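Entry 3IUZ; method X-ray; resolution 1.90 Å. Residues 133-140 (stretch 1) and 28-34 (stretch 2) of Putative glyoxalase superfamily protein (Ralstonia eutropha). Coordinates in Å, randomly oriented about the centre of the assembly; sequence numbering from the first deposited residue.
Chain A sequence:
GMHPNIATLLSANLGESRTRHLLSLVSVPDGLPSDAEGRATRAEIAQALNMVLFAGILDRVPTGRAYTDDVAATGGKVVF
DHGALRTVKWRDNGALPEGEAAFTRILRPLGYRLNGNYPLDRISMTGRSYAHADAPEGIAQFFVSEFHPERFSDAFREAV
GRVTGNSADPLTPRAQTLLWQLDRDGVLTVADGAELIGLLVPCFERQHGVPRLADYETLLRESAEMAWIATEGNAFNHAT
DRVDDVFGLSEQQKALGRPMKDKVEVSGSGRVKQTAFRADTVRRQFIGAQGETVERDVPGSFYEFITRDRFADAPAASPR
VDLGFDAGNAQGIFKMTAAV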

ATOM      1  N   ALA A 133       0.028  -6.964  15.307  1.00 15.21           N
ATOM      2  CA  ALA A 133       0.292  -7.423  16.689  1.00 15.48           C
ATOM      3  C   ALA A 133       0.539  -8.927  16.750  1.00 16.01           C
ATOM      4  O   ALA A 133       1.181  -9.376  17.659  1.00 17.46           O
ATOM      5  CB  ALA A 133      -0.878  -7.040  17.635  1.00 13.67           C
ATOM      6  N   ASP A 134       0.023  -9.706  15.807  1.00 16.12           N
ATOM      7  CA  ASP A 134       0.124 -11.163  15.908  1.00 16.39           C
ATOM      8  C   ASP A 134       1.369 -11.729  15.235  1.00 17.40           C
ATOM      9  O   ASP A 134       1.706 -12.885  15.460  1.00 18.44           O
ATOM     10  CB  ASP A 134      -1.115 -11.894  15.353  1.00 16.13           C
ATOM     11  CG  ASP A 134      -2.402 -11.534  16.065  1.00 17.71           C
ATOM     12  OD1 ASP A 134      -2.380 -11.160  17.268  1.00 15.89           O
ATOM     13  OD2 ASP A 134      -3.473 -11.646  15.410  1.00 18.08           O
ATOM     14  N   ALA A 135       2.032 -10.949  14.395  1.00 17.42           N
ATOM     15  CA  ALA A 135       3.219 -11.416  13.667  1.00 18.11           C
ATOM     16  C   ALA A 135       3.915 -10.180  13.087  1.00 17.99           C
ATOM     17  O   ALA A 135       3.919  -9.990  11.859  1.00 18.31           O
ATOM     18  CB  ALA A 135       2.813 -12.421  12.529  1.00 17.17           C
ATOM     19  N   PRO A 136       4.460  -9.320  13.971  1.00 18.13           N
ATOM     20  CA  PRO A 136       4.920  -7.988  13.557  1.00 18.74           C
ATOM     21  C   PRO A 136       6.063  -8.014  12.537  1.00 19.35           C
ATOM     22  O   PRO A 136       6.154  -7.128  11.670  1.00 17.14           O
ATOM     23  CB  PRO A 136       5.365  -7.339  14.881  1.00 18.61           C
ATOM     24  CG  PRO A 136       5.407  -8.442  15.890  1.00 20.21           C
ATOM     25  CD  PRO A 136       4.507  -9.496  15.428  1.00 18.30           C
ATOM     26  N   GLU A 137       6.898  -9.045  12.634  1.00 19.07           N
ATOM     27  CA  GLU A 137       8.005  -9.249  11.710  1.00 20.62           C
ATOM     28  C   GLU A 137       7.647 -10.011  10.456  1.00 19.89           C
ATOM     29  O   GLU A 137       8.364  -9.909   9.462  1.00 21.02           O
ATOM     30  CB  GLU A 137       9.160  -9.971  12.385  1.00 20.62           C
ATOM     31  CG  GLU A 137       9.676  -9.224  13.565  1.00 25.78           C
ATOM     32  CD  GLU A 137      10.810  -9.961  14.267  1.00 32.39           C
ATOM     33  OE1 GLU A 137      11.236 -11.045  13.795  1.00 38.41           O
ATOM     34  OE2 GLU A 137      11.290  -9.435  15.282  1.00 37.04           O
ATOM     35  N   GLY A 138       6.528 -10.728  10.454  1.00 18.37           N
ATOM     36  CA  GLY A 138       6.178 -11.559   9.309  1.00 16.94           C
ATOM     37  C   GLY A 138       5.109 -11.001   8.395  1.00 16.56           C
ATOM     38  O   GLY A 138       5.205 -11.138   7.180  1.00 15.61           O
ATOM     39  N   ILE A 139       4.046 -10.428   8.966  1.00 15.71           N
ATOM     40  CA  ILE A 139       2.980  -9.825   8.182  1.00 15.28           C
ATOM     41  C   ILE A 139       3.506  -8.479   7.706  1.00 15.18           C
ATOM     42  O   ILE A 139       4.179  -7.779   8.467  1.00 15.27           O
ATOM     43  CB  ILE A 139       1.699  -9.667   9.037  1.00 15.15           C
ATOM     44  CG1 ILE A 139       1.043 -11.051   9.232  1.00 17.34           C
ATOM     45  CG2 ILE A 139       0.744  -8.688   8.393  1.00 14.30           C
ATOM     46  CD1 ILE A 139      -0.112 -11.033  10.257  1.00 17.53           C
ATOM     47  N   ALA A 140       3.253  -8.095   6.463  1.00 15.18           N
ATOM     48  CA  ALA A 140       3.739  -6.812   5.960  1.00 16.52           C
ATOM     49  C   ALA A 140       3.252  -5.681   6.818  1.00 17.12           C
ATOM     50  O   ALA A 140       2.100  -5.711   7.280  1.00 16.82           O
ATOM     51  CB  ALA A 140       3.239  -6.556   4.528  1.00 16.50           C
TER
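Stretch 2 (28-34) VPDGLPS

Stretch 2 packs against stretch 1 as an irregular, largely extended segment, its residues other than Gly31 having negative phi and psi between 129° and 160°. Neither stretch forms a regular helix or strand. The register runs antiparallel: Pro29 lies beside Gly138, with their CA atoms 5.1 Å apart, and Leu32 lies beside Ala135 at 6.6 Å between CA atoms, while Pro33 reaches Asp134. Gly31, at phi/psi of 83/14, interrupts the extended course; at these angles a CB would be jammed against the carbonyl oxygen of Asp30.

No hydrogen bond links the stretches, and the 248 Å² buried between them comes mainly from apolar contacts. In stretch 1 the backbone folds into a compact turn, in which the carbonyl oxygen of Ala135 accepts hydrogen bonds from the amides of Gly138 (N to O, 3.1 Å) and Ile139 (N to O, 2.9 Å). Leu32 leaves its backbone sideways, but its m,t rotamer (chi1 -62°, chi2 -179°) carries CD2 to stretch 1, where it lies 3.3 Å from Ala135 CB, a tight contact, and 3.7 Å from Ile139 CD1. Ile139 behaves similarly: its CA-to-CB bond also points sideways, and with chi1 at -74° (m) and chi2 at 171° (t) the extended chain brings CD1 to the leucine, while its CG1 is 4.3 Å from Pro29 CG.

The CA-to-CB bond of Pro29 points toward stretch 1, and its ring, puckered C-gamma endo, places CG 3.5 Å from Gly138 O. The absence of a side chain at Gly138 permits this approach, since an ideal CB there would clash with Pro29 CB at 2.7 Å. At the other end, Pro33, puckered C-gamma exo, sets CG 3.8 Å from Asp134 CB. The Asp134 side chain (chi1 -60°, m) lies against the ring, with its CB nearest and OD2 also within 4.2 Å of Pro33 CG; both carboxylate oxygens are hydrogen-bonded elsewhere in the structure.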

ATOM      1  N   VAL A  28       4.425 -16.875   2.889  1.00 23.87           N
ATOM      2  CA  VAL A  28       3.509 -16.654   3.975  1.00 21.69           C
ATOM      3  C   VAL A  28       4.313 -16.839   5.233  1.00 21.76           C
ATOM      4  O   VAL A  28       4.954 -17.868   5.444  1.00 20.74           O
ATOM      5  CB  VAL A  28       2.297 -17.656   3.927  1.00 21.01           C
ATOM      6  CG1 VAL A  28       1.456 -17.537   5.179  1.00 20.31           C
ATOM      7  CG2 VAL A  28       1.467 -17.418   2.716  1.00 21.76           C
ATOM      8  N   PRO A  29       4.250 -15.879   6.132  1.00 21.43           N
ATOM      9  CA  PRO A  29       4.989 -16.086   7.385  1.00 21.52           C
ATOM     10  C   PRO A  29       4.502 -17.293   8.176  1.00 22.27           C
ATOM     11  O   PRO A  29       3.306 -17.624   8.155  1.00 23.08           O
ATOM     12  CB  PRO A  29       4.717 -14.798   8.174  1.00 21.85           C
ATOM     13  CG  PRO A  29       3.508 -14.181   7.549  1.00 21.17           C
ATOM     14  CD  PRO A  29       3.377 -14.693   6.157  1.00 21.92           C
ATOM     15  N   ASP A  30       5.433 -17.944   8.854  1.00 23.34           N
ATOM     16  CA  ASP A  30       5.126 -19.096   9.670  1.00 24.60           C
ATOM     17  C   ASP A  30       4.585 -18.623  10.993  1.00 23.74           C
ATOM     18  O   ASP A  30       4.874 -17.529  11.429  1.00 23.64           O
ATOM     19  CB  ASP A  30       6.370 -19.923   9.954  1.00 25.38           C
ATOM     20  CG  ASP A  30       6.874 -20.663   8.743  1.00 30.82           C
ATOM     21  OD1 ASP A  30       6.065 -21.189   7.926  1.00 35.51           O
ATOM     22  OD2 ASP A  30       8.118 -20.729   8.624  1.00 38.63           O
ATOM     23  N   GLY A  31       3.803 -19.458  11.643  1.00 21.58           N
ATOM     24  CA  GLY A  31       3.351 -19.095  12.972  1.00 20.92           C
ATOM     25  C   GLY A  31       2.146 -18.183  13.114  1.00 20.01           C
ATOM     26  O   GLY A  31       1.906 -17.660  14.185  1.00 20.33           O
ATOM     27  N   LEU A  32       1.369 -17.952  12.066  1.00 18.75           N
ATOM     28  CA  LEU A  32       0.185 -17.103  12.255  1.00 18.00           C
ATOM     29  C   LEU A  32      -0.841 -17.874  13.112  1.00 17.84           C
ATOM     30  O   LEU A  32      -1.061 -19.077  12.882  1.00 16.81           O
ATOM     31  CB  LEU A  32      -0.414 -16.679  10.925  1.00 18.55           C
ATOM     32  CG  LEU A  32       0.480 -15.832  10.013  1.00 18.86           C
ATOM     33  CD1 LEU A  32      -0.332 -15.486   8.735  1.00 21.30           C
ATOM     34  CD2 LEU A  32       1.052 -14.562  10.689  1.00 18.72           C
ATOM     35  N   PRO A  33      -1.467 -17.195  14.084  1.00 16.91           N
ATOM     36  CA  PRO A  33      -2.578 -17.781  14.803  1.00 17.93           C
ATOM     37  C   PRO A  33      -3.613 -18.466  13.889  1.00 18.01           C
ATOM     38  O   PRO A  33      -3.920 -17.977  12.814  1.00 18.07           O
ATOM     39  CB  PRO A  33      -3.188 -16.582  15.556  1.00 17.76           C
ATOM     40  CG  PRO A  33      -2.072 -15.578  15.609  1.00 18.05           C
ATOM     41  CD  PRO A  33      -1.230 -15.791  14.476  1.00 17.25           C
ATOM     42  N   SER A  34      -4.141 -19.592  14.370  1.00 18.98           N
ATOM     43  CA  SER A  34      -5.143 -20.403  13.670  1.00 20.00           C
ATOM     44  C   SER A  34      -6.356 -20.620  14.582  1.00 19.58           C
ATOM     45  O   SER A  34      -6.275 -20.459  15.795  1.00 19.43           O
ATOM     46  CB  SER A  34      -4.549 -21.785  13.316  1.00 20.07           C
ATOM     47  OG  SER A  34      -4.256 -22.499  14.532  1.00 25.62           O
TER